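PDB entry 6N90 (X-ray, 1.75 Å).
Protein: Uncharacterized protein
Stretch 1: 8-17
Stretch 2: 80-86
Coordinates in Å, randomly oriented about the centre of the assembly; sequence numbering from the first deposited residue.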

# COMPACT_ATOMS: atom_id res chain seq x y z
N SER A 8 -5.99 2.18 9.41
CA SER A 8 -6.65 0.94 9.79
C SER A 8 -6.58 -0.16 8.73
O SER A 8 -6.44 -1.35 9.07
N SER A 9 -6.67 0.19 7.45
CA SER A 9 -6.65 -0.87 6.44
C SER A 9 -5.23 -1.46 6.34
O SER A 9 -5.07 -2.68 6.16
N TRP A 10 -4.20 -0.63 6.50
CA TRP A 10 -2.83 -1.18 6.49
C TRP A 10 -2.59 -2.06 7.71
O TRP A 10 -1.95 -3.12 7.62
N ASP A 11 -3.13 -1.65 8.86
CA ASP A 11 -3.00 -2.47 10.07
C ASP A 11 -3.63 -3.84 9.87
O ASP A 11 -3.05 -4.86 10.24
N ASP A 12 -4.82 -3.88 9.28
CA ASP A 12 -5.43 -5.18 9.04
C ASP A 12 -4.74 -6.00 7.98
O ASP A 12 -4.73 -7.23 8.06
N TYR A 13 -4.15 -5.33 6.98
CA TYR A 13 -3.34 -6.06 5.99
C TYR A 13 -2.12 -6.67 6.66
O TYR A 13 -1.78 -7.81 6.39
N GLU A 14 -1.54 -5.94 7.61
CA GLU A 14 -0.41 -6.44 8.36
C GLU A 14 -0.87 -7.64 9.18
O GLU A 14 -0.18 -8.66 9.25
N PHE A 15 -2.05 -7.52 9.79
CA PHE A 15 -2.61 -8.62 10.58
C PHE A 15 -2.68 -9.89 9.74
O PHE A 15 -2.31 -10.98 10.21
N TRP A 16 -3.10 -9.75 8.48
CA TRP A 16 -3.18 -10.93 7.64
C TRP A 16 -1.78 -11.49 7.37
O TRP A 16 -1.59 -12.72 7.35
N GLN A 17 -0.81 -10.59 7.18
CA GLN A 17 0.58 -11.00 6.98
C GLN A 17 1.07 -11.84 8.16
O GLN A 17 1.85 -12.76 7.97
N GLU A 80 -8.17 3.52 -3.38
CA GLU A 80 -8.09 3.73 -1.93
C GLU A 80 -8.68 2.52 -1.26
O GLU A 80 -9.86 2.22 -1.48
N VAL A 81 -7.90 1.83 -0.43
CA VAL A 81 -8.43 0.72 0.35
C VAL A 81 -8.89 1.22 1.72
O VAL A 81 -8.10 1.75 2.49
N ILE A 82 -10.17 1.01 2.01
CA ILE A 82 -10.81 1.47 3.22
C ILE A 82 -10.83 0.37 4.28
O ILE A 82 -10.65 0.64 5.47
N GLN A 83 -11.04 -0.86 3.84
CA GLN A 83 -11.08 -2.01 4.75
C GLN A 83 -10.62 -3.28 4.03
O GLN A 83 -10.85 -3.42 2.84
N CYS A 84 -9.97 -4.21 4.73
CA CYS A 84 -9.67 -5.52 4.14
C CYS A 84 -9.83 -6.62 5.20
O CYS A 84 -9.05 -7.59 5.27
N ARG A 85 -10.86 -6.46 6.02
CA ARG A 85 -11.14 -7.36 7.14
C ARG A 85 -12.55 -7.08 7.64
O ARG A 85 -12.97 -5.93 7.67
N PHE A 86 -13.27 -8.13 8.02
CA PHE A 86 -14.63 -8.05 8.57
C PHE A 86 -15.70 -7.64 7.55
O PHE A 86 -15.40 -7.33 6.40

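The helix running through 8-17 packs against stretch 80-86, the helix and strand axes crossing at 45° with a closest approach of 7.0 Å; the contact buries 482 Å² in all. R85, C84 and S9 cover the most surface, and the remaining contacts are arranged around them.

R85 gives the largest share. Its CA-to-CB bond points toward the helix, and its side chain is extended, with chi1, chi2 and chi3 all t, so that the guanidinium reaches D12 and F15 together. D12 also points toward the partner, in rotamer m, and forms a salt bridge with R85: NH1 of R85 donates to OD1 of D12 at 3.0 Å, with an N-H...acceptor angle of 159°. This carboxylate oxygen approaches the edge of the guanidinium, near its plane, where the N-H groups point, and so leaves the flat faces free for other contacts. One face lies on the ring of F15, whose CA-to-CB bond points toward the other stretch, chi1 t. The centres are 3.6 Å apart and the planes are inclined by 13°, a stack that is also a cation-pi contact, with CZ of R85 over the ring face; the closest pair is CZ of F15 and NH2 of R85, at 3.3 Å. Closer to the backbone, the aliphatic part of the arginine meets the indole of W16, CG of R85 lying 3.7 Å from CZ2 of W16.

C84 points sideways in rotamer p, and this places its sulfur against the helix backbone. SG of C84 lies 3.6 Å from O of S9 and 3.6 Å from N of Y13, two atoms already joined by a helical hydrogen bond. It also packs at 4.0 Å against CB of D12 and at 4.0 Å against CB of Y13, while CD1 of W16 is 4.3 Å away from it. W16, rotamer m, starts sideways, but the end of its side chain comes nearer the other stretch: NE1 of W16 donates a hydrogen bond to O of C84, 2.7 Å long, with the acceptor near the plane of the indole. The sulfur of C84 likewise sits at the edge of the five-membered ring.

S9 marks the close approach of the two backbones, its CA lying 4.9 Å from CA of Q83. Pointing toward the strand in rotamer p, it donates from OG to O of V81 at 2.9 Å, while CB of S9 rests 4.0 Å from CG1 of V81, whose side chain, rotamer t, also points inward.

Four waters link polar atoms of the two stretches. Two molecules link OG of S8 to O of I82, each donating to that carbonyl. A third donates to OD2 of D12 and accepts from N of C84; a fourth donates to OD2 of D12 and to O of R85. D12 thus makes its salt bridge through OD1 and its water-mediated hydrogen bonds through OD2. W10, with its CA-to-CB bond directed away, takes no part.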

# COMPACT_ATOMS: atom_id res chain seq x y z
CB SER A 8 -8.12 1.21 10.16
OG SER A 8 -8.85 1.67 9.06
CB SER A 9 -7.16 -0.38 5.07
OG SER A 9 -6.31 0.57 4.44
CB TRP A 10 -1.79 -0.06 6.43
CG TRP A 10 -0.37 -0.60 6.28
CD1 TRP A 10 0.63 -0.56 7.23
CD2 TRP A 10 0.18 -1.28 5.14
NE1 TRP A 10 1.77 -1.18 6.74
CE2 TRP A 10 1.52 -1.62 5.46
CE3 TRP A 10 -0.32 -1.63 3.87
CZ2 TRP A 10 2.36 -2.27 4.56
CZ3 TRP A 10 0.52 -2.29 2.98
CH2 TRP A 10 1.84 -2.61 3.33
CB ASP A 11 -3.63 -1.75 11.27
CG ASP A 11 -2.68 -0.76 11.91
OD1 ASP A 11 -1.45 -0.93 11.75
OD2 ASP A 11 -3.17 0.18 12.57
CB ASP A 12 -6.89 -5.00 8.70
CG ASP A 12 -7.73 -4.72 9.93
OD1 ASP A 12 -7.30 -5.08 11.06
OD2 ASP A 12 -8.81 -4.13 9.76
CB TYR A 13 -2.91 -5.12 4.88
CG TYR A 13 -2.18 -5.73 3.68
CD1 TYR A 13 -2.85 -6.52 2.75
CD2 TYR A 13 -0.85 -5.41 3.45
CE1 TYR A 13 -2.18 -7.02 1.62
CE2 TYR A 13 -0.17 -5.91 2.34
CZ TYR A 13 -0.83 -6.72 1.44
OH TYR A 13 -0.14 -7.20 0.34
CB GLU A 14 0.15 -5.35 9.29
CG GLU A 14 1.15 -4.42 8.62
CD GLU A 14 2.47 -4.36 9.36
OE1 GLU A 14 2.81 -5.34 10.05
OE2 GLU A 14 3.16 -3.32 9.26
CB PHE A 15 -4.01 -8.25 11.10
CG PHE A 15 -4.74 -9.40 11.72
CD1 PHE A 15 -4.55 -9.71 13.05
CD2 PHE A 15 -5.63 -10.17 10.97
CE1 PHE A 15 -5.24 -10.78 13.65
CE2 PHE A 15 -6.32 -11.24 11.56
CZ PHE A 15 -6.12 -11.54 12.91
CB TRP A 16 -3.91 -10.62 6.34
CG TRP A 16 -5.42 -10.40 6.52
CD1 TRP A 16 -6.14 -9.32 6.11
CD2 TRP A 16 -6.35 -11.29 7.14
NE1 TRP A 16 -7.47 -9.48 6.44
CE2 TRP A 16 -7.63 -10.68 7.08
CE3 TRP A 16 -6.24 -12.54 7.76
CZ2 TRP A 16 -8.77 -11.28 7.60
CZ3 TRP A 16 -7.38 -13.13 8.28
CH2 TRP A 16 -8.63 -12.50 8.19
CB GLN A 17 1.50 -9.79 6.79
CG GLN A 17 1.20 -9.02 5.51
CD GLN A 17 2.33 -8.09 5.13
OE1 GLN A 17 3.47 -8.25 5.58
NE2 GLN A 17 2.04 -7.17 4.25
CB GLU A 80 -8.87 4.97 -1.49
CG GLU A 80 -8.23 6.32 -1.69
CD GLU A 80 -9.19 7.43 -1.31
OE1 GLU A 80 -8.92 8.13 -0.30
OE2 GLU A 80 -10.21 7.60 -2.01
CB VAL A 81 -7.39 -0.39 0.55
CG1 VAL A 81 -8.00 -1.57 1.37
CG2 VAL A 81 -6.84 -0.82 -0.79
CB ILE A 82 -12.25 1.96 2.93
CG1 ILE A 82 -12.23 2.94 1.76
CG2 ILE A 82 -12.88 2.60 4.16
CD1 ILE A 82 -11.29 4.10 1.96
CB GLN A 83 -12.51 -2.15 5.32
CG GLN A 83 -13.06 -3.56 5.50
CD GLN A 83 -14.54 -3.54 5.89
OE1 GLN A 83 -15.13 -2.48 6.13
NE2 GLN A 83 -15.14 -4.72 5.94
CB CYS A 84 -8.26 -5.54 3.51
SG CYS A 84 -6.92 -5.38 4.71
CB ARG A 85 -10.11 -7.16 8.26
CG ARG A 85 -10.10 -8.24 9.33
CD ARG A 85 -8.94 -8.00 10.29
NE ARG A 85 -8.99 -8.88 11.46
CZ ARG A 85 -8.43 -8.58 12.63
NH1 ARG A 85 -7.80 -7.43 12.81
NH2 ARG A 85 -8.53 -9.43 13.64
CB PHE A 86 -14.68 -7.07 9.76
CG PHE A 86 -13.70 -7.41 10.85
CD1 PHE A 86 -13.71 -8.67 11.43
CD2 PHE A 86 -12.78 -6.48 11.28
CE1 PHE A 86 -12.81 -8.99 12.42
CE2 PHE A 86 -11.88 -6.79 12.26
CZ PHE A 86 -11.89 -8.05 12.83
O HOH W 1 -10.05 -0.36 7.88
O HOH W 2 -10.05 3.00 6.71
O HOH W 3 -9.41 -3.34 7.45
O HOH W 4 -11.63 -3.59 9.40